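Local coordinates for ARO (armadillo repeats only protein) (Plasmodium falciparum Santa Lucia, PDB 5EWP) that probably serves as a helical armadillo-repeat scaffold for protein binding in the translocation and attachment of rhoptries to the apical pole of the parasite, at residues Asn227-Gln232 against Val245-Leu250; Gln174-Leu179 against Tyr199-Phe204; Arg102-Val107 against Asp142-Ala147; Tyr132-Met137 against Leu167-Ile172. All blocks are in the same frame, centred on the assembly; numbering follows the deposited sequence.

Interaction 1: residues Asn227-Gln232 against Val245-Leu250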
loop_
_atom_site.group_PDB
_atom_site.type_symbol
_atom_site.label_atom_id
_atom_site.label_comp_id
_atom_site.label_asym_id
_atom_site.label_seq_id
_atom_site.Cartn_x
_atom_site.Cartn_y
_atom_site.Cartn_z
ATOM N N ASN A 227 -21.910 -6.188 4.293
ATOM C CA ASN A 227 -21.404 -4.959 3.688
ATOM C C ASN A 227 -21.722 -4.895 2.208
ATOM O O ASN A 227 -22.050 -3.827 1.684
ATOM C CB ASN A 227 -19.895 -4.822 3.904
ATOM C CG ASN A 227 -19.526 -4.635 5.362
ATOM O OD1 ASN A 227 -20.386 -4.370 6.202
ATOM N ND2 ASN A 227 -18.241 -4.759 5.670
ATOM N N LEU A 228 -21.619 -6.045 1.541
ATOM C CA LEU A 228 -21.900 -6.144 0.119
ATOM C C LEU A 228 -23.363 -5.836 -0.174
ATOM O O LEU A 228 -23.670 -5.181 -1.168
ATOM C CB LEU A 228 -21.526 -7.531 -0.405
ATOM C CG LEU A 228 -20.019 -7.770 -0.530
ATOM C CD1 LEU A 228 -19.721 -9.219 -0.869
ATOM C CD2 LEU A 228 -19.434 -6.850 -1.579
ATOM N N LYS A 229 -24.263 -6.316 0.681
ATOM C CA LYS A 229 -25.686 -6.018 0.523
ATOM C C LYS A 229 -25.935 -4.509 0.566
ATOM O O LYS A 229 -26.745 -3.981 -0.200
ATOM C CB LYS A 229 -26.518 -6.729 1.592
ATOM C CG LYS A 229 -26.897 -8.149 1.223
ATOM C CD LYS A 229 -27.387 -8.918 2.434
ATOM C CE LYS A 229 -27.769 -10.345 2.065
ATOM N NZ LYS A 229 -28.126 -11.144 3.276
ATOM N N THR A 230 -25.226 -3.820 1.455
ATOM C CA THR A 230 -25.313 -2.363 1.542
ATOM C C THR A 230 -24.775 -1.700 0.277
ATOM O O THR A 230 -25.351 -0.734 -0.221
ATOM C CB THR A 230 -24.553 -1.826 2.772
ATOM O OG1 THR A 230 -25.138 -2.362 3.965
ATOM C CG2 THR A 230 -24.619 -0.308 2.832
ATOM N N LEU A 231 -23.658 -2.210 -0.233
ATOM C CA LEU A 231 -23.048 -1.635 -1.426
ATOM C C LEU A 231 -23.886 -1.818 -2.696
ATOM O O LEU A 231 -23.910 -0.936 -3.559
ATOM C CB LEU A 231 -21.653 -2.230 -1.647
ATOM C CG LEU A 231 -20.541 -1.783 -0.698
ATOM C CD1 LEU A 231 -19.215 -2.448 -1.082
ATOM C CD2 LEU A 231 -20.401 -0.269 -0.698
ATOM N N GLN A 232 -24.572 -2.950 -2.823
ATOM C CA GLN A 232 -25.296 -3.229 -4.067
ATOM C C GLN A 232 -26.547 -2.374 -4.270
ATOM O O GLN A 232 -27.273 -2.568 -5.243
ATOM C CB GLN A 232 -25.675 -4.708 -4.143
ATOM C CG GLN A 232 -26.642 -5.165 -3.083
ATOM C CD GLN A 232 -27.188 -6.545 -3.370
ATOM O OE1 GLN A 232 -26.689 -7.249 -4.249
ATOM N NE2 GLN A 232 -28.217 -6.941 -2.629
ATOM N N VAL A 245 -22.058 -9.317 -7.894
ATOM C CA VAL A 245 -21.274 -10.463 -8.348
ATOM C C VAL A 245 -20.573 -11.208 -7.208
ATOM O O VAL A 245 -20.662 -12.437 -7.120
ATOM C CB VAL A 245 -20.216 -10.036 -9.385
ATOM C CG1 VAL A 245 -19.259 -11.181 -9.684
ATOM C CG2 VAL A 245 -20.892 -9.559 -10.664
ATOM N N LEU A 246 -19.882 -10.476 -6.335
ATOM C CA LEU A 246 -19.195 -11.124 -5.223
ATOM C C LEU A 246 -20.203 -11.688 -4.236
ATOM O O LEU A 246 -19.989 -12.762 -3.674
ATOM C CB LEU A 246 -18.242 -10.156 -4.519
ATOM C CG LEU A 246 -17.486 -10.694 -3.295
ATOM C CD1 LEU A 246 -16.748 -11.991 -3.595
ATOM C CD2 LEU A 246 -16.513 -9.646 -2.764
ATOM N N LEU A 247 -21.303 -10.963 -4.041
ATOM C CA LEU A 247 -22.359 -11.390 -3.127
ATOM C C LEU A 247 -22.895 -12.765 -3.518
ATOM O O LEU A 247 -22.977 -13.668 -2.684
ATOM C CB LEU A 247 -23.494 -10.366 -3.110
ATOM C CG LEU A 247 -24.537 -10.483 -2.001
ATOM C CD1 LEU A 247 -23.880 -10.597 -0.637
ATOM C CD2 LEU A 247 -25.481 -9.296 -2.048
ATOM N N LEU A 248 -23.231 -12.918 -4.797
ATOM C CA LEU A 248 -23.708 -14.187 -5.337
ATOM C C LEU A 248 -22.735 -15.331 -5.063
ATOM O O LEU A 248 -23.150 -16.461 -4.812
ATOM C CB LEU A 248 -23.951 -14.072 -6.845
ATOM C CG LEU A 248 -25.030 -13.089 -7.304
ATOM C CD1 LEU A 248 -25.155 -13.096 -8.825
ATOM C CD2 LEU A 248 -26.365 -13.395 -6.640
ATOM N N ARG A 249 -21.440 -15.037 -5.132
ATOM C CA ARG A 249 -20.422 -16.053 -4.910
ATOM C C ARG A 249 -20.422 -16.552 -3.472
ATOM O O ARG A 249 -20.175 -17.731 -3.213
ATOM C CB ARG A 249 -19.036 -15.508 -5.276
ATOM C CG ARG A 249 -17.964 -16.566 -5.340
ATOM C CD ARG A 249 -16.573 -15.978 -5.545
ATOM N NE ARG A 249 -16.366 -15.417 -6.882
ATOM C CZ ARG A 249 -16.058 -16.133 -7.962
ATOM N NH1 ARG A 249 -15.962 -17.453 -7.882
ATOM N NH2 ARG A 249 -15.877 -15.534 -9.133
ATOM N N LEU A 250 -20.694 -15.642 -2.542
ATOM C CA LEU A 250 -20.638 -15.947 -1.116
ATOM C C LEU A 250 -21.952 -16.501 -0.589
ATOM O O LEU A 250 -21.986 -17.123 0.471
ATOM C CB LEU A 250 -20.268 -14.691 -0.321
ATOM C CG LEU A 250 -18.922 -14.042 -0.649
ATOM C CD1 LEU A 250 -18.799 -12.694 0.061
ATOM C CD2 LEU A 250 -17.780 -14.964 -0.257
#
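Two neighbouring helices of the armadillo-type superhelix, 224-231 and 237-250, meet here near the C-terminal end of the solenoid. Their short segments run roughly antiparallel, at 146° with axes 9.6 Å apart, and the backbones come nearest at Leu-228 and Leu-247. Asn-227 turns off this interface and gives its side-chain amide to a weak hydrogen bond with the carbonyl of Val-176. Leu-228 carries the contact. Its CG stands anti to the carbonyl carbon, and the side chain crosses Leu-246 at about a right angle, bringing CD1 3.6 Å from Leu-246 CG, while CD1 also meets CD1 of Leu-250. A branched leucine suits this place because one methyl can fill the groove between two side chains a helical turn apart. Lys-229 lies at the border, where its long aliphatic chain is useful: the apolar CG packs on Leu-247 while the extended chain carries the amino group onward. Leu-231 does not meet 245-250 but packs on Leu-179 and, earlier along the partner helix, on Ser-243. Gln-232, just past the helix, crosses Leu-247 at about a right angle and touches its CD2. That leucine therefore uses both methyls, CD2 beside Gln-232 and CD1 3.9 Å from CB of Leu-228.

Interaction 2: residues Gln174-Leu179 against Tyr199-Phe204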
loop_
_atom_site.group_PDB
_atom_site.type_symbol
_atom_site.label_atom_id
_atom_site.label_comp_id
_atom_site.label_asym_id
_atom_site.label_seq_id
_atom_site.Cartn_x
_atom_site.Cartn_y
_atom_site.Cartn_z
ATOM N N GLN A 174 -9.702 -6.564 7.880
ATOM C CA GLN A 174 -9.472 -5.191 7.455
ATOM C C GLN A 174 -10.005 -4.938 6.046
ATOM O O GLN A 174 -10.595 -3.891 5.787
ATOM C CB GLN A 174 -7.991 -4.844 7.534
ATOM C CG GLN A 174 -7.449 -4.877 8.930
ATOM C CD GLN A 174 -8.352 -4.156 9.911
ATOM O OE1 GLN A 174 -8.763 -3.020 9.676
ATOM N NE2 GLN A 174 -8.684 -4.827 11.005
ATOM N N LEU A 175 -9.806 -5.889 5.129
ATOM C CA LEU A 175 -10.330 -5.718 3.780
ATOM C C LEU A 175 -11.827 -5.587 3.750
ATOM O O LEU A 175 -12.381 -4.755 3.027
ATOM C CB LEU A 175 -9.954 -6.892 2.870
ATOM C CG LEU A 175 -8.674 -6.873 2.077
ATOM C CD1 LEU A 175 -8.674 -8.093 1.130
ATOM C CD2 LEU A 175 -8.599 -5.554 1.305
ATOM N N VAL A 176 -12.488 -6.451 4.512
ATOM C CA VAL A 176 -13.936 -6.459 4.547
ATOM C C VAL A 176 -14.421 -5.133 5.121
ATOM O O VAL A 176 -15.409 -4.572 4.655
ATOM C CB VAL A 176 -14.476 -7.666 5.348
ATOM C CG1 VAL A 176 -15.961 -7.509 5.634
ATOM C CG2 VAL A 176 -14.224 -8.954 4.574
ATOM N N ASN A 177 -13.706 -4.607 6.111
ATOM C CA ASN A 177 -14.045 -3.297 6.657
ATOM C C ASN A 177 -13.933 -2.165 5.644
ATOM O O ASN A 177 -14.633 -1.155 5.752
ATOM C CB ASN A 177 -13.165 -2.971 7.860
ATOM C CG ASN A 177 -13.524 -3.790 9.076
ATOM O OD1 ASN A 177 -14.491 -4.554 9.059
ATOM N ND2 ASN A 177 -12.749 -3.636 10.143
ATOM N N LEU A 178 -13.077 -2.328 4.643
ATOM C CA LEU A 178 -12.969 -1.307 3.609
ATOM C C LEU A 178 -14.223 -1.252 2.745
ATOM O O LEU A 178 -14.417 -0.297 2.002
ATOM C CB LEU A 178 -11.732 -1.540 2.726
ATOM C CG LEU A 178 -10.383 -1.348 3.436
ATOM C CD1 LEU A 178 -9.191 -1.573 2.509
ATOM C CD2 LEU A 178 -10.308 0.009 4.065
ATOM N N LEU A 179 -15.083 -2.266 2.848
ATOM C CA LEU A 179 -16.343 -2.254 2.106
ATOM C C LEU A 179 -17.378 -1.294 2.711
ATOM O O LEU A 179 -18.330 -0.887 2.038
ATOM C CB LEU A 179 -16.948 -3.658 2.054
ATOM C CG LEU A 179 -16.130 -4.756 1.378
ATOM C CD1 LEU A 179 -16.772 -6.123 1.652
ATOM C CD2 LEU A 179 -16.025 -4.499 -0.115
ATOM N N TYR A 199 -12.666 -6.176 -5.493
ATOM C CA TYR A 199 -11.726 -6.868 -6.373
ATOM C C TYR A 199 -10.617 -7.561 -5.590
ATOM O O TYR A 199 -10.151 -8.631 -5.971
ATOM C CB TYR A 199 -11.141 -5.890 -7.384
ATOM C CG TYR A 199 -12.169 -5.301 -8.321
ATOM C CD1 TYR A 199 -13.274 -6.041 -8.744
ATOM C CD2 TYR A 199 -12.034 -3.999 -8.786
ATOM C CE1 TYR A 199 -14.216 -5.487 -9.610
ATOM C CE2 TYR A 199 -12.962 -3.443 -9.644
ATOM C CZ TYR A 199 -14.045 -4.180 -10.052
ATOM O OH TYR A 199 -14.948 -3.586 -10.903
ATOM N N HIS A 200 -10.169 -6.943 -4.499
ATOM C CA HIS A 200 -9.151 -7.578 -3.674
ATOM C C HIS A 200 -9.668 -8.890 -3.073
ATOM O O HIS A 200 -8.954 -9.890 -3.036
ATOM C CB HIS A 200 -8.686 -6.634 -2.553
ATOM C CG HIS A 200 -8.036 -5.373 -3.040
ATOM N ND1 HIS A 200 -7.412 -5.274 -4.268
ATOM C CD2 HIS A 200 -7.921 -4.148 -2.460
ATOM C CE1 HIS A 200 -6.931 -4.051 -4.418
ATOM N NE2 HIS A 200 -7.231 -3.347 -3.339
ATOM N N LEU A 201 -10.905 -8.872 -2.580
ATOM C CA LEU A 201 -11.501 -10.058 -1.986
ATOM C C LEU A 201 -11.653 -11.184 -3.008
ATOM O O LEU A 201 -11.365 -12.340 -2.708
ATOM C CB LEU A 201 -12.854 -9.709 -1.362
ATOM C CG LEU A 201 -12.738 -8.870 -0.087
ATOM C CD1 LEU A 201 -14.092 -8.264 0.297
ATOM C CD2 LEU A 201 -12.165 -9.709 1.056
ATOM N N GLU A 202 -12.074 -10.838 -4.219
ATOM C CA GLU A 202 -12.142 -11.822 -5.290
ATOM C C GLU A 202 -10.766 -12.426 -5.564
ATOM O O GLU A 202 -10.639 -13.646 -5.723
ATOM C CB GLU A 202 -12.708 -11.192 -6.566
ATOM C CG GLU A 202 -14.190 -10.864 -6.487
ATOM C CD GLU A 202 -14.745 -10.342 -7.801
ATOM O OE1 GLU A 202 -14.000 -9.650 -8.528
ATOM O OE2 GLU A 202 -15.926 -10.623 -8.105
ATOM N N ASP A 203 -9.737 -11.578 -5.608
ATOM C CA ASP A 203 -8.381 -12.044 -5.884
ATOM C C ASP A 203 -7.840 -12.942 -4.784
ATOM O O ASP A 203 -6.992 -13.804 -5.031
ATOM C CB ASP A 203 -7.445 -10.850 -6.109
ATOM C CG ASP A 203 -7.729 -10.143 -7.425
ATOM O OD1 ASP A 203 -8.527 -10.689 -8.225
ATOM O OD2 ASP A 203 -7.157 -9.066 -7.676
ATOM N N PHE A 204 -8.331 -12.733 -3.571
ATOM C CA PHE A 204 -8.009 -13.599 -2.446
ATOM C C PHE A 204 -8.666 -14.970 -2.624
ATOM O O PHE A 204 -8.036 -16.002 -2.422
ATOM C CB PHE A 204 -8.482 -12.966 -1.129
ATOM C CG PHE A 204 -8.136 -13.766 0.094
ATOM C CD1 PHE A 204 -6.870 -13.693 0.646
ATOM C CD2 PHE A 204 -9.083 -14.572 0.704
ATOM C CE1 PHE A 204 -6.538 -14.427 1.782
ATOM C CE2 PHE A 204 -8.772 -15.297 1.844
ATOM C CZ PHE A 204 -7.495 -15.233 2.387
#
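Leu-201 holds CG anti to its carbonyl carbon (chi1 -72°) and CD1 nearly anti to CA, so its two methyls fork toward the helix opposite; Leu-175, whose chi1 of -90° swings CG away from the usual staggered position while CD1 stays anti to CA, slides past it in the opposite direction. In this armadillo-type solenoid the pair joins helix 171-177 to helix 192-205, and their backbones come nearest at these same two residues. CD1 of Leu-175 lies 3.8 Å from CD2 of Leu-201. That CD2 methyl is also met by CG2 of Val-176, which belongs to a side chain crossing the leucine at about a right angle; a beta-branched residue can offer a methyl this close to its own helix.

His-200 adds its CB, to which both methyls of Leu-175 come, and CD2 of Leu-175 also sits at the edge of the imidazole, near its plane, 4.1 Å from the ring carbon CD2 of His-200. The histidine thus meets the leucine with carbon atoms, which suits an interface without hydrogen bonds between the segments. Neighbouring helices continue the packing: His-200 leans on Gln-150 and Arg-153 of helix 142-156, and Leu-201 reaches Leu-246 of helix 237-250. Leu-179, at the far end of its segment, meets Leu-201 tip to tip, with 3.7 Å between CD1 of Leu-179 and CD1 of Leu-201.

Interaction 3: residues Arg102-Val107 against Asp142-Ala147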
loop_
_atom_site.group_PDB
_atom_site.type_symbol
_atom_site.label_atom_id
_atom_site.label_comp_id
_atom_site.label_asym_id
_atom_site.label_seq_id
_atom_site.Cartn_x
_atom_site.Cartn_y
_atom_site.Cartn_z
ATOM N N ARG A 102 7.328 9.505 7.811
ATOM C CA ARG A 102 8.156 8.336 7.522
ATOM C C ARG A 102 7.301 7.147 7.125
ATOM O O ARG A 102 7.606 6.425 6.156
ATOM C CB ARG A 102 9.031 7.986 8.743
ATOM C CG ARG A 102 10.281 8.843 8.816
ATOM C CD ARG A 102 11.176 8.521 10.019
ATOM N NE ARG A 102 12.311 9.422 9.988
ATOM C CZ ARG A 102 13.514 9.102 9.522
ATOM N NH1 ARG A 102 13.770 7.865 9.114
ATOM N NH2 ARG A 102 14.478 10.016 9.502
ATOM N N VAL A 103 6.229 6.928 7.877
ATOM C CA VAL A 103 5.336 5.816 7.564
ATOM C C VAL A 103 4.695 6.057 6.204
ATOM O O VAL A 103 4.686 5.178 5.351
ATOM C CB VAL A 103 4.246 5.628 8.605
ATOM C CG1 VAL A 103 3.309 4.478 8.162
ATOM C CG2 VAL A 103 4.868 5.336 9.968
ATOM N N HIS A 104 4.160 7.264 5.996
ATOM C CA HIS A 104 3.476 7.536 4.734
ATOM C C HIS A 104 4.389 7.374 3.532
ATOM O O HIS A 104 3.992 6.792 2.532
ATOM C CB HIS A 104 2.889 8.940 4.742
ATOM C CG HIS A 104 1.701 9.087 5.635
ATOM N ND1 HIS A 104 1.098 10.305 5.873
ATOM C CD2 HIS A 104 0.979 8.168 6.316
ATOM C CE1 HIS A 104 0.078 10.132 6.693
ATOM N NE2 HIS A 104 -0.025 8.842 6.967
ATOM N N ALA A 105 5.607 7.889 3.633
ATOM C CA ALA A 105 6.546 7.805 2.524
ATOM C C ALA A 105 6.873 6.347 2.206
ATOM O O ALA A 105 6.964 5.972 1.038
ATOM C CB ALA A 105 7.824 8.590 2.842
ATOM N N ALA A 106 7.028 5.536 3.249
ATOM C CA ALA A 106 7.296 4.101 3.080
ATOM C C ALA A 106 6.126 3.372 2.434
ATOM O O ALA A 106 6.322 2.523 1.571
ATOM C CB ALA A 106 7.640 3.449 4.452
ATOM N N VAL A 107 4.908 3.692 2.853
ATOM C CA VAL A 107 3.730 3.101 2.234
ATOM C C VAL A 107 3.634 3.482 0.755
ATOM O O VAL A 107 3.413 2.619 -0.096
ATOM C CB VAL A 107 2.440 3.537 2.969
ATOM C CG1 VAL A 107 1.206 3.216 2.138
ATOM C CG2 VAL A 107 2.368 2.855 4.334
ATOM N N ASP A 142 -7.965 7.962 3.490
ATOM C CA ASP A 142 -8.361 7.057 2.414
ATOM C C ASP A 142 -7.189 6.634 1.526
ATOM O O ASP A 142 -7.113 5.481 1.111
ATOM C CB ASP A 142 -9.465 7.689 1.564
ATOM C CG ASP A 142 -10.041 6.715 0.544
ATOM O OD1 ASP A 142 -10.432 5.589 0.936
ATOM O OD2 ASP A 142 -10.120 7.084 -0.647
ATOM N N GLY A 143 -6.279 7.559 1.226
ATOM C CA GLY A 143 -5.152 7.232 0.361
ATOM C C GLY A 143 -4.264 6.166 0.973
ATOM O O GLY A 143 -3.781 5.260 0.299
ATOM N N MET A 144 -4.046 6.300 2.271
ATOM C CA MET A 144 -3.274 5.351 3.067
ATOM C C MET A 144 -3.931 3.964 3.085
ATOM O O MET A 144 -3.299 2.961 2.774
ATOM C CB MET A 144 -3.138 5.913 4.482
ATOM C CG MET A 144 -2.474 5.015 5.496
ATOM S SD MET A 144 -0.728 4.751 5.232
ATOM C CE MET A 144 -0.364 3.811 6.726
ATOM N N LYS A 145 -5.212 3.902 3.434
ATOM C CA LYS A 145 -5.851 2.592 3.548
ATOM C C LYS A 145 -5.946 1.902 2.188
ATOM O O LYS A 145 -5.757 0.692 2.097
ATOM C CB LYS A 145 -7.235 2.710 4.206
ATOM C CG LYS A 145 -8.291 3.440 3.395
ATOM C CD LYS A 145 -9.438 3.959 4.288
ATOM C CE LYS A 145 -9.717 3.043 5.453
ATOM N NZ LYS A 145 -10.936 3.453 6.200
ATOM N N ALA A 146 -6.185 2.667 1.127
ATOM C CA ALA A 146 -6.281 2.090 -0.207
ATOM C C ALA A 146 -4.931 1.589 -0.718
ATOM O O ALA A 146 -4.862 0.522 -1.326
ATOM C CB ALA A 146 -6.855 3.099 -1.178
ATOM N N ALA A 147 -3.869 2.360 -0.474
ATOM C CA ALA A 147 -2.522 1.975 -0.890
ATOM C C ALA A 147 -2.060 0.723 -0.151
ATOM O O ALA A 147 -1.436 -0.165 -0.746
ATOM C CB ALA A 147 -1.535 3.121 -0.664
#
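Met-144 and Val-107 bury the most surface in this contact between helices 100-113 and 142-156, which lie near the middle of the armadillo-type solenoid. The short segments cross at 45° with axes 10.7 Å apart, and side chains have to bridge that spacing. Met-144 does so with a long, flexible chain: CG is anti to the backbone N, chi2 bends the chain at 69°, and beyond that it is extended again so that CE reaches helix 100-113. Its sulfur SD rests 3.7 Å from CG2 of Val-107, and CE touches the same methyl as well as CG1 of Val-103.

Val-107 is crossed by the methionine at about a right angle. Its two methyls divide the work, CG2 taking the thioether end and CG1 meeting CB of Ala-147, 3.9 Å away. A small alanine fits here because a valine methyl comes directly against its CB.

His-104 completes the set. Its CD2 approaches SD of Met-144 at 4.0 Å, in an oblique Met-aromatic contact with the sulfur 62° off the ring normal. ND1 of the imidazole is hydrogen-bonded to the amide N of Ala-53, and the ring also meets Trp-51 edge-to-face. Since ND1 faces an N-H donor, it is probably the unprotonated nitrogen, consistent with a neutral imidazole, which would suit the apolar thioether beside it.

Interaction 4: residues Tyr132-Met137 against Leu167-Ile172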
loop_
_atom_site.group_PDB
_atom_site.type_symbol
_atom_site.label_atom_id
_atom_site.label_comp_id
_atom_site.label_asym_id
_atom_site.label_seq_id
_atom_site.Cartn_x
_atom_site.Cartn_y
_atom_site.Cartn_z
ATOM N N TYR A 132 2.398 -4.715 8.960
ATOM C CA TYR A 132 2.387 -3.250 8.941
ATOM C C TYR A 132 1.385 -2.745 7.914
ATOM O O TYR A 132 0.644 -1.804 8.165
ATOM C CB TYR A 132 3.780 -2.701 8.632
ATOM C CG TYR A 132 4.799 -3.142 9.643
ATOM C CD1 TYR A 132 4.884 -2.525 10.882
ATOM C CD2 TYR A 132 5.647 -4.216 9.378
ATOM C CE1 TYR A 132 5.806 -2.943 11.825
ATOM C CE2 TYR A 132 6.573 -4.641 10.317
ATOM C CZ TYR A 132 6.648 -3.994 11.540
ATOM O OH TYR A 132 7.560 -4.403 12.482
ATOM N N LEU A 133 1.361 -3.382 6.747
ATOM C CA LEU A 133 0.438 -2.959 5.706
ATOM C C LEU A 133 -1.008 -3.239 6.108
ATOM O O LEU A 133 -1.910 -2.460 5.789
ATOM C CB LEU A 133 0.779 -3.653 4.396
ATOM C CG LEU A 133 2.146 -3.301 3.801
ATOM C CD1 LEU A 133 2.452 -4.256 2.662
ATOM C CD2 LEU A 133 2.176 -1.866 3.318
ATOM N N ILE A 134 -1.236 -4.359 6.799
ATOM C CA ILE A 134 -2.578 -4.681 7.265
ATOM C C ILE A 134 -3.031 -3.682 8.321
ATOM O O ILE A 134 -4.176 -3.221 8.311
ATOM C CB ILE A 134 -2.653 -6.118 7.831
ATOM C CG1 ILE A 134 -2.542 -7.121 6.684
ATOM C CG2 ILE A 134 -3.967 -6.343 8.575
ATOM C CD1 ILE A 134 -2.338 -8.574 7.133
ATOM N N SER A 135 -2.119 -3.330 9.221
ATOM C CA SER A 135 -2.415 -2.317 10.223
ATOM C C SER A 135 -2.786 -0.992 9.543
ATOM O O SER A 135 -3.696 -0.277 9.989
ATOM C CB SER A 135 -1.211 -2.140 11.158
ATOM O OG SER A 135 -1.528 -1.308 12.256
ATOM N N GLY A 136 -2.091 -0.688 8.449
ATOM C CA GLY A 136 -2.310 0.532 7.687
ATOM C C GLY A 136 -3.684 0.648 7.046
ATOM O O GLY A 136 -4.169 1.748 6.793
ATOM N N MET A 137 -4.325 -0.483 6.771
ATOM C CA MET A 137 -5.680 -0.452 6.223
ATOM C C MET A 137 -6.686 0.111 7.229
ATOM O O MET A 137 -7.839 0.370 6.886
ATOM C CB MET A 137 -6.124 -1.856 5.779
ATOM C CG MET A 137 -5.543 -2.286 4.442
ATOM S SD MET A 137 -6.286 -3.842 3.911
ATOM C CE MET A 137 -5.310 -4.974 4.877
ATOM N N LEU A 167 -4.509 -13.953 5.934
ATOM C CA LEU A 167 -5.696 -14.335 6.705
ATOM C C LEU A 167 -5.396 -14.457 8.195
ATOM O O LEU A 167 -6.147 -13.962 9.040
ATOM C CB LEU A 167 -6.255 -15.647 6.149
ATOM C CG LEU A 167 -7.457 -16.288 6.842
ATOM C CD1 LEU A 167 -8.639 -15.350 6.821
ATOM C CD2 LEU A 167 -7.788 -17.604 6.151
ATOM N N LYS A 168 -4.282 -15.106 8.511
ATOM C CA LYS A 168 -3.858 -15.315 9.888
ATOM C C LYS A 168 -3.632 -13.998 10.625
ATOM O O LYS A 168 -3.909 -13.888 11.814
ATOM C CB LYS A 168 -2.588 -16.166 9.903
ATOM C CG LYS A 168 -1.995 -16.455 11.263
ATOM C CD LYS A 168 -0.567 -16.928 11.098
ATOM C CE LYS A 168 -0.131 -17.819 12.240
ATOM N NZ LYS A 168 -0.245 -17.104 13.531
ATOM N N LEU A 169 -3.137 -12.999 9.901
ATOM C CA LEU A 169 -2.790 -11.712 10.481
ATOM C C LEU A 169 -3.970 -10.752 10.591
ATOM O O LEU A 169 -3.815 -9.613 11.047
ATOM C CB LEU A 169 -1.680 -11.057 9.661
ATOM C CG LEU A 169 -0.331 -11.765 9.693
ATOM C CD1 LEU A 169 0.604 -11.170 8.641
ATOM C CD2 LEU A 169 0.277 -11.654 11.086
ATOM N N GLY A 170 -5.144 -11.202 10.173
ATOM C CA GLY A 170 -6.342 -10.397 10.281
ATOM C C GLY A 170 -6.598 -9.564 9.044
ATOM O O GLY A 170 -7.407 -8.644 9.062
ATOM N N GLY A 171 -5.899 -9.880 7.961
ATOM C CA GLY A 171 -6.041 -9.115 6.738
ATOM C C GLY A 171 -7.429 -9.108 6.125
ATOM O O GLY A 171 -7.838 -8.114 5.535
ATOM N N ILE A 172 -8.157 -10.216 6.234
ATOM C CA ILE A 172 -9.494 -10.264 5.653
ATOM C C ILE A 172 -10.464 -9.374 6.443
ATOM O O ILE A 172 -11.318 -8.700 5.862
ATOM C CB ILE A 172 -10.009 -11.710 5.568
ATOM C CG1 ILE A 172 -9.229 -12.464 4.484
ATOM C CG2 ILE A 172 -11.495 -11.744 5.240
ATOM C CD1 ILE A 172 -9.372 -11.840 3.107
#
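Ile-134 places its side chain with CG1 anti to the carbonyl carbon (chi1 -71°) and CD1 nearly anti to CA, an extended shape that drives the end methyl into the bend between helices 160-168 and 171-177. The contact thereby packs helix 130-136 of the armadillo-type solenoid against the junction of those two helices. CD1 of Ile-134 stops 3.6 Å from CB of Leu-169 and 3.8 Å from CA of Gly-171, while CG2, anti to the backbone N, also approaches Gly-171 CA. Both branches of the isoleucine thus rest against that CA. Leu-169, its CG anti to the carbonyl carbon, crosses Ile-134 at about a right angle.

Met-137, extended through chi2, bends at chi3 (-81°), which sets its CE 4.1 Å from the carbonyl O of Gly-171. Phe-166 of helix 160-168 touches both Ile-134 and Met-137.

The bend itself is a Schellman motif. Gly-170 has a phi of 92°, a value that suits glycine, and also occupies the N-cap position of the next helix. Gly-171 suits its place differently, as a CB there would lie only 3.3 Å from CD1 of Ile-134. Without hydrogen bonds between the segments, the contact depends on apolar fit against Leu-169 and the side-chain-free backbone of the two glycines.

The four contacts follow the armadillo-type solenoid from its middle to its C-terminal end. Interaction 3 lies nearest the chain centre, about 6 Å between centres, and interaction 1 farthest, about 24 Å. Along the chain, interactions 3 and 4 interlock, their segments alternating; they touch where Met-144 and Lys-145 pack on the carbonyl of Gly-136. Lys-145 also links interaction 3 to interaction 2, its CE lying 3.4 Å from Leu-178 CD2. Interactions 4 and 2 share helix 171-177, with Phe-204 CD2 3.7 Å from Ile-172 CD1. Interaction 2 in turn meets interaction 1, whose centre is about 11 Å away, where Val-245 packs on Glu-202. Interactions 1 and 3 do not touch, their nearest atoms being about 11 Å apart.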